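Local coordinates for protein Cj0977 (Campylobacter jejuni, PDB 3BNV) that is of unknown biochemical function but acts as a sigma28-regulated, nonflagellar virulence factor built on a hot-dog fold, at residues L25-I39 / A72-E85. Residues are numbered along the deposited sequence; the frame is centred on the assembly and turned at random.
Sequences LLTCPELNTSLAGTI and AAANYVAQASINKE
The ring of Tyr76 is held between two aliphatic branches from the segment 25-39: Ile39 CD1 lies over one face, 3.8 Å from the ring centroid, and Leu31 CD1 over the opposite face, 3.7 Å from it. Both are CH-pi contacts displaced toward the rim. At the edge, near the ring plane, come the carbonyl oxygens of Ala36 and Gly37, with Gly37 O 3.3 Å from Tyr76 CE1, while Cys28 CB approaches obliquely. With CG anti to the backbone N (chi1 -175°), the ring is directed from the helix in between Ile39 and Leu31, and a water joins its OH to Ile39 N at the start of strand 38-43. A second water bridges Ala36 O to Ala73 O, and Ala36 O also receives a CA-H...O contact from Ala73 CA at 3.2 Å.

Farther along the helix, Ala80 CB packs on Ile39 CD1 at 3.8 Å, and Cys28 SG lies 3.4 Å from Gln79 NE2; Gln79 OE1 is hydrogen-bonded to Ser87 OG. Just beyond the helix, Asn83 adopts positive phi, and its OD1 accepts a nearly straight hydrogen bond from Leu26 N (2.7 Å, 175°) in the carbonyl plane, on a lone pair. Its ND2 donates to Glu24 O, so hydrogen bonds to the backbone on both sides of Leu25, Glu24 O and Leu26 N, fix the rotation of this amide.

The contact thus illustrates how the central helix of a hot-dog fold, whose other side packs on the antiparallel sheet, is covered by the loop, short helical turn and first strand residues of 25-39: apolar branches fill the middle, while water and an asparagine amide satisfy backbone polar groups at both ends.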
ATOM      1  N   LEU A  25      -6.767  10.523  17.510  1.00 36.06           N
ATOM      2  CA  LEU A  25      -5.815  10.206  16.459  1.00 35.41           C
ATOM      3  C   LEU A  25      -5.070  11.458  16.005  1.00 35.10           C
ATOM      4  O   LEU A  25      -5.677  12.417  15.536  1.00 34.96           O
ATOM      5  CB  LEU A  25      -6.538   9.544  15.283  1.00 36.01           C
ATOM      6  CG  LEU A  25      -5.975   8.237  14.734  1.00 35.59           C
ATOM      7  CD1 LEU A  25      -4.585   8.466  14.291  1.00 36.35           C
ATOM      8  CD2 LEU A  25      -5.963   7.201  15.825  1.00 36.53           C
ATOM      9  N   LEU A  26      -3.751  11.445  16.157  1.00 34.76           N
ATOM     10  CA  LEU A  26      -2.909  12.560  15.722  1.00 34.41           C
ATOM     11  C   LEU A  26      -2.288  12.274  14.360  1.00 34.43           C
ATOM     12  O   LEU A  26      -1.878  13.195  13.655  1.00 34.82           O
ATOM     13  CB  LEU A  26      -1.806  12.864  16.751  1.00 33.94           C
ATOM     14  CG  LEU A  26      -2.179  13.523  18.089  1.00 33.04           C
ATOM     15  CD1 LEU A  26      -1.065  13.425  19.125  1.00 30.93           C
ATOM     16  CD2 LEU A  26      -2.563  14.974  17.882  1.00 33.40           C
ATOM     17  N   THR A  27      -2.226  10.998  13.996  1.00 34.07           N
ATOM     18  CA  THR A  27      -1.524  10.572  12.788  1.00 34.09           C
ATOM     19  C   THR A  27      -2.419  10.571  11.563  1.00 33.95           C
ATOM     20  O   THR A  27      -3.589  10.261  11.653  1.00 34.52           O
ATOM     21  CB  THR A  27      -0.933   9.149  12.964  1.00 34.21           C
ATOM     22  OG1 THR A  27      -0.040   8.839  11.884  1.00 34.17           O
ATOM     23  CG2 THR A  27      -2.027   8.130  12.988  1.00 33.95           C
ATOM     24  N   CYS A  28      -1.869  10.910  10.409  1.00 33.66           N
ATOM     25  CA  CYS A  28      -2.630  10.840   9.155  1.00 33.75           C
ATOM     26  C   CYS A  28      -4.024  11.469   9.237  1.00 33.31           C
ATOM     27  O   CYS A  28      -5.015  10.860   8.836  1.00 33.37           O
ATOM     28  CB  CYS A  28      -2.718   9.385   8.676  1.00 33.62           C
ATOM     29  SG  CYS A  28      -1.082   8.575   8.550  1.00 37.25           S
ATOM     30  N   PRO A  29      -4.100  12.714   9.721  1.00 33.11           N
ATOM     31  CA  PRO A  29      -5.411  13.304   9.976  1.00 33.00           C
ATOM     32  C   PRO A  29      -6.245  13.409   8.711  1.00 33.13           C
ATOM     33  O   PRO A  29      -7.482  13.516   8.781  1.00 33.33           O
ATOM     34  CB  PRO A  29      -5.071  14.711  10.483  1.00 33.01           C
ATOM     35  CG  PRO A  29      -3.654  14.954  10.038  1.00 32.86           C
ATOM     36  CD  PRO A  29      -2.987  13.635  10.006  1.00 32.59           C
ATOM     37  N   GLU A  30      -5.580  13.381   7.561  1.00 32.91           N
ATOM     38  CA  GLU A  30      -6.242  13.761   6.324  1.00 33.12           C
ATOM     39  C   GLU A  30      -6.436  12.571   5.413  1.00 32.77           C
ATOM     40  O   GLU A  30      -6.917  12.710   4.300  1.00 32.80           O
ATOM     41  CB  GLU A  30      -5.396  14.825   5.637  1.00 33.13           C
ATOM     42  CG  GLU A  30      -6.156  15.643   4.666  1.00 34.89           C
ATOM     43  CD  GLU A  30      -6.992  16.705   5.342  1.00 36.59           C
ATOM     44  OE1 GLU A  30      -7.324  16.543   6.538  1.00 37.45           O
ATOM     45  OE2 GLU A  30      -7.309  17.706   4.669  1.00 36.78           O
ATOM     46  N   LEU A  31      -6.055  11.402   5.899  1.00 32.79           N
ATOM     47  CA  LEU A  31      -6.053  10.196   5.079  1.00 32.83           C
ATOM     48  C   LEU A  31      -7.460   9.819   4.649  1.00 32.84           C
ATOM     49  O   LEU A  31      -8.403   9.922   5.423  1.00 32.92           O
ATOM     50  CB  LEU A  31      -5.460   9.042   5.874  1.00 32.69           C
ATOM     51  CG  LEU A  31      -4.565   8.026   5.166  1.00 32.89           C
ATOM     52  CD1 LEU A  31      -4.595   6.718   5.962  1.00 31.49           C
ATOM     53  CD2 LEU A  31      -4.946   7.799   3.720  1.00 32.38           C
ATOM     54  N   ASN A  32      -7.604   9.363   3.419  1.00 33.04           N
ATOM     55  CA  ASN A  32      -8.892   8.859   2.981  1.00 33.21           C
ATOM     56  C   ASN A  32      -9.286   7.501   3.599  1.00 33.39           C
ATOM     57  O   ASN A  32      -8.844   6.438   3.156  1.00 33.81           O
ATOM     58  CB  ASN A  32      -8.953   8.785   1.481  1.00 32.94           C
ATOM     59  CG  ASN A  32     -10.304   8.438   1.019  1.00 34.30           C
ATOM     60  OD1 ASN A  32     -10.656   8.632  -0.127  1.00 35.62           O
ATOM     61  ND2 ASN A  32     -11.112   7.952   1.935  1.00 36.01           N
ATOM     62  N   THR A  33     -10.150   7.542   4.605  1.00 33.28           N
ATOM     63  CA  THR A  33     -10.442   6.355   5.391  1.00 33.32           C
ATOM     64  C   THR A  33     -11.237   5.318   4.595  1.00 33.43           C
ATOM     65  O   THR A  33     -11.439   4.183   5.072  1.00 33.60           O
ATOM     66  CB  THR A  33     -11.213   6.677   6.712  1.00 33.24           C
ATOM     67  OG1 THR A  33     -12.482   7.251   6.416  1.00 33.98           O
ATOM     68  CG2 THR A  33     -10.457   7.658   7.570  1.00 34.42           C
ATOM     69  N   SER A  34     -11.697   5.700   3.400  1.00 33.05           N
ATOM     70  CA  SER A  34     -12.458   4.795   2.530  1.00 33.08           C
ATOM     71  C   SER A  34     -11.515   3.855   1.788  1.00 33.30           C
ATOM     72  O   SER A  34     -11.962   2.850   1.207  1.00 33.54           O
ATOM     73  CB  SER A  34     -13.225   5.584   1.472  1.00 32.35           C
ATOM     74  OG  SER A  34     -14.271   6.346   2.045  1.00 34.52           O
ATOM     75  N   LEU A  35     -10.225   4.200   1.776  1.00 33.19           N
ATOM     76  CA  LEU A  35      -9.224   3.438   1.034  1.00 33.23           C
ATOM     77  C   LEU A  35      -8.269   2.724   1.984  1.00 33.46           C
ATOM     78  O   LEU A  35      -7.674   1.693   1.625  1.00 33.81           O
ATOM     79  CB  LEU A  35      -8.383   4.355   0.139  1.00 33.41           C
ATOM     80  CG  LEU A  35      -8.987   5.259  -0.944  1.00 33.15           C
ATOM     81  CD1 LEU A  35      -7.913   6.145  -1.489  1.00 32.13           C
ATOM     82  CD2 LEU A  35      -9.579   4.449  -2.089  1.00 33.57           C
ATOM     83  N   ALA A  36      -8.098   3.266   3.187  1.00 32.86           N
ATOM     84  CA  ALA A  36      -7.145   2.684   4.120  1.00 32.44           C
ATOM     85  C   ALA A  36      -7.813   2.074   5.345  1.00 32.51           C
ATOM     86  O   ALA A  36      -7.160   1.484   6.185  1.00 32.55           O
ATOM     87  CB  ALA A  36      -6.112   3.711   4.538  1.00 32.16           C
ATOM     88  N   GLY A  37      -9.127   2.219   5.457  1.00 32.67           N
ATOM     89  CA  GLY A  37      -9.815   1.667   6.605  1.00 32.45           C
ATOM     90  C   GLY A  37     -10.057   2.706   7.688  1.00 32.63           C
ATOM     91  O   GLY A  37      -9.660   3.877   7.561  1.00 32.52           O
ATOM     92  N   THR A  38     -10.710   2.263   8.754  1.00 32.29           N
ATOM     93  CA  THR A  38     -11.012   3.107   9.895  1.00 32.39           C
ATOM     94  C   THR A  38     -10.427   2.541  11.183  1.00 32.27           C
ATOM     95  O   THR A  38     -10.491   1.347  11.438  1.00 32.08           O
ATOM     96  CB  THR A  38     -12.505   3.186  10.085  1.00 32.50           C
ATOM     97  OG1 THR A  38     -13.077   3.797   8.926  1.00 34.22           O
ATOM     98  CG2 THR A  38     -12.845   3.962  11.301  1.00 31.54           C
ATOM     99  N   ILE A  39      -9.843   3.409  11.997  1.00 32.26           N
ATOM    100  CA  ILE A  39      -9.292   2.993  13.276  1.00 32.01           C
ATOM    101  C   ILE A  39     -10.430   2.879  14.269  1.00 32.16           C
ATOM    102  O   ILE A  39     -11.256   3.771  14.384  1.00 32.22           O
ATOM    103  CB  ILE A  39      -8.278   4.001  13.789  1.00 31.58           C
ATOM    104  CG1 ILE A  39      -7.305   4.376  12.680  1.00 31.44           C
ATOM    105  CG2 ILE A  39      -7.529   3.443  14.987  1.00 31.42           C
ATOM    106  CD1 ILE A  39      -6.430   3.220  12.218  1.00 30.21           C
ATOM    107  N   ALA A  72      -2.019  -0.687   2.552  1.00 32.74           N
ATOM    108  CA  ALA A  72      -2.438   0.611   3.017  1.00 32.48           C
ATOM    109  C   ALA A  72      -3.083   0.509   4.384  1.00 32.76           C
ATOM    110  O   ALA A  72      -2.761   1.286   5.269  1.00 33.35           O
ATOM    111  CB  ALA A  72      -3.381   1.248   2.036  1.00 33.03           C
ATOM    112  N   ALA A  73      -3.995  -0.432   4.569  1.00 32.76           N
ATOM    113  CA  ALA A  73      -4.666  -0.540   5.845  1.00 32.68           C
ATOM    114  C   ALA A  73      -3.625  -0.839   6.946  1.00 32.98           C
ATOM    115  O   ALA A  73      -3.636  -0.227   8.013  1.00 33.02           O
ATOM    116  CB  ALA A  73      -5.731  -1.594   5.775  1.00 31.94           C
ATOM    117  N   ALA A  74      -2.703  -1.756   6.666  1.00 32.81           N
ATOM    118  CA  ALA A  74      -1.679  -2.095   7.642  1.00 32.69           C
ATOM    119  C   ALA A  74      -0.796  -0.883   7.976  1.00 32.43           C
ATOM    120  O   ALA A  74      -0.410  -0.651   9.131  1.00 32.17           O
ATOM    121  CB  ALA A  74      -0.851  -3.223   7.129  1.00 32.49           C
ATOM    122  N   ASN A  75      -0.484  -0.119   6.951  1.00 32.26           N
ATOM    123  CA  ASN A  75       0.301   1.078   7.080  1.00 32.25           C
ATOM    124  C   ASN A  75      -0.416   2.070   8.015  1.00 32.27           C
ATOM    125  O   ASN A  75       0.179   2.684   8.915  1.00 32.62           O
ATOM    126  CB  ASN A  75       0.522   1.620   5.672  1.00 32.08           C
ATOM    127  CG  ASN A  75       1.398   2.845   5.623  1.00 33.17           C
ATOM    128  OD1 ASN A  75       1.714   3.472   6.650  1.00 34.29           O
ATOM    129  ND2 ASN A  75       1.769   3.226   4.414  1.00 31.27           N
ATOM    130  N   TYR A  76      -1.713   2.200   7.837  1.00 32.18           N
ATOM    131  CA  TYR A  76      -2.485   3.120   8.657  1.00 32.00           C
ATOM    132  C   TYR A  76      -2.554   2.653  10.122  1.00 31.86           C
ATOM    133  O   TYR A  76      -2.183   3.390  11.029  1.00 32.33           O
ATOM    134  CB  TYR A  76      -3.840   3.330   7.996  1.00 31.75           C
ATOM    135  CG  TYR A  76      -4.774   4.331   8.611  1.00 31.39           C
ATOM    136  CD1 TYR A  76      -6.128   4.101   8.615  1.00 31.68           C
ATOM    137  CD2 TYR A  76      -4.321   5.509   9.140  1.00 32.19           C
ATOM    138  CE1 TYR A  76      -7.012   5.015   9.154  1.00 32.51           C
ATOM    139  CE2 TYR A  76      -5.208   6.435   9.698  1.00 31.65           C
ATOM    140  CZ  TYR A  76      -6.547   6.179   9.701  1.00 31.29           C
ATOM    141  OH  TYR A  76      -7.443   7.078  10.237  1.00 30.84           O
ATOM    142  N   VAL A  77      -2.994   1.433  10.368  1.00 31.71           N
ATOM    143  CA  VAL A  77      -3.095   0.958  11.747  1.00 31.64           C
ATOM    144  C   VAL A  77      -1.711   0.860  12.458  1.00 31.94           C
ATOM    145  O   VAL A  77      -1.610   1.071  13.662  1.00 32.06           O
ATOM    146  CB  VAL A  77      -3.914  -0.343  11.873  1.00 30.82           C
ATOM    147  CG1 VAL A  77      -3.096  -1.546  11.497  1.00 31.70           C
ATOM    148  CG2 VAL A  77      -4.377  -0.518  13.258  1.00 30.78           C
ATOM    149  N   ALA A  78      -0.642   0.566  11.730  1.00 32.01           N
ATOM    150  CA  ALA A  78       0.694   0.649  12.339  1.00 32.30           C
ATOM    151  C   ALA A  78       0.966   2.043  12.877  1.00 32.63           C
ATOM    152  O   ALA A  78       1.409   2.214  14.013  1.00 32.71           O
ATOM    153  CB  ALA A  78       1.783   0.294  11.346  1.00 32.08           C
ATOM    154  N   GLN A  79       0.732   3.058  12.056  1.00 32.74           N
ATOM    155  CA  GLN A  79       0.958   4.405  12.530  1.00 32.87           C
ATOM    156  C   GLN A  79       0.015   4.754  13.657  1.00 32.76           C
ATOM    157  O   GLN A  79       0.404   5.437  14.580  1.00 33.22           O
ATOM    158  CB  GLN A  79       0.846   5.425  11.411  1.00 33.02           C
ATOM    159  CG  GLN A  79       1.900   5.270  10.330  1.00 34.31           C
ATOM    160  CD  GLN A  79       2.065   6.536   9.544  1.00 36.96           C
ATOM    161  OE1 GLN A  79       2.564   7.522  10.066  1.00 40.71           O
ATOM    162  NE2 GLN A  79       1.630   6.536   8.298  1.00 36.36           N
ATOM    163  N   ALA A  80      -1.220   4.261  13.626  1.00 32.77           N
ATOM    164  CA  ALA A  80      -2.132   4.572  14.716  1.00 32.39           C
ATOM    165  C   ALA A  80      -1.671   3.979  16.048  1.00 32.46           C
ATOM    166  O   ALA A  80      -1.982   4.516  17.104  1.00 32.71           O
ATOM    167  CB  ALA A  80      -3.495   4.125  14.395  1.00 32.76           C
ATOM    168  N   SER A  81      -0.923   2.885  15.996  1.00 32.36           N
ATOM    169  CA  SER A  81      -0.438   2.229  17.205  1.00 32.38           C
ATOM    170  C   SER A  81       0.605   3.060  17.933  1.00 32.57           C
ATOM    171  O   SER A  81       0.833   2.862  19.106  1.00 32.99           O
ATOM    172  CB  SER A  81       0.169   0.869  16.875  1.00 32.11           C
ATOM    173  OG  SER A  81       1.406   1.029  16.210  1.00 31.72           O
ATOM    174  N   ILE A  82       1.264   3.963  17.214  1.00 32.60           N
ATOM    175  CA  ILE A  82       2.240   4.872  17.797  1.00 32.36           C
ATOM    176  C   ILE A  82       1.596   6.223  18.073  1.00 32.46           C
ATOM    177  O   ILE A  82       1.891   6.870  19.060  1.00 32.71           O
ATOM    178  CB  ILE A  82       3.384   5.115  16.804  1.00 32.68           C
ATOM    179  CG1 ILE A  82       4.053   3.784  16.490  1.00 32.06           C
ATOM    180  CG2 ILE A  82       4.384   6.163  17.365  1.00 31.92           C
ATOM    181  CD1 ILE A  82       4.211   2.928  17.729  1.00 32.10           C
ATOM    182  N   ASN A  83       0.726   6.654  17.166  1.00 32.40           N
ATOM    183  CA  ASN A  83      -0.062   7.875  17.338  1.00 32.29           C
ATOM    184  C   ASN A  83       0.733   9.154  17.596  1.00 32.51           C
ATOM    185  O   ASN A  83       0.418   9.922  18.499  1.00 32.58           O
ATOM    186  CB  ASN A  83      -1.110   7.729  18.448  1.00 31.99           C
ATOM    187  CG  ASN A  83      -2.208   8.771  18.329  1.00 31.33           C
ATOM    188  OD1 ASN A  83      -2.428   9.313  17.253  1.00 31.40           O
ATOM    189  ND2 ASN A  83      -2.900   9.042  19.414  1.00 29.57           N
ATOM    190  N   LYS A  84       1.754   9.386  16.799  1.00 32.73           N
ATOM    191  CA  LYS A  84       2.492  10.629  16.875  1.00 32.87           C
ATOM    192  C   LYS A  84       2.029  11.561  15.768  1.00 32.89           C
ATOM    193  O   LYS A  84       1.666  11.118  14.682  1.00 33.34           O
ATOM    194  CB  LYS A  84       3.981  10.361  16.728  1.00 33.01           C
ATOM    195  CG  LYS A  84       4.583   9.663  17.922  1.00 33.37           C
ATOM    196  CD  LYS A  84       5.023  10.637  18.979  1.00 33.11           C
ATOM    197  CE  LYS A  84       5.404   9.943  20.261  1.00 33.77           C
ATOM    198  NZ  LYS A  84       5.797  10.970  21.265  1.00 35.45           N
ATOM    199  N   GLU A  85       2.036  12.857  16.033  1.00 32.82           N
ATOM    200  CA  GLU A  85       1.538  13.785  15.044  1.00 32.68           C
ATOM    201  C   GLU A  85       2.393  13.775  13.791  1.00 32.53           C
ATOM    202  O   GLU A  85       1.882  13.892  12.696  1.00 32.63           O
ATOM    203  CB  GLU A  85       1.462  15.199  15.598  1.00 32.94           C
ATOM    204  CG  GLU A  85       0.910  16.184  14.593  1.00 33.72           C
ATOM    205  CD  GLU A  85       0.627  17.511  15.206  1.00 36.22           C
ATOM    206  OE1 GLU A  85      -0.131  18.301  14.593  1.00 37.49           O
ATOM    207  OE2 GLU A  85       1.168  17.757  16.311  1.00 36.99           O
TER
HETATM  208  O   HOH W   1      -6.352   0.549   8.609  1.00 12.50           O
HETATM  209  O   HOH W   2      -9.540   6.138  11.496  1.00 14.22           O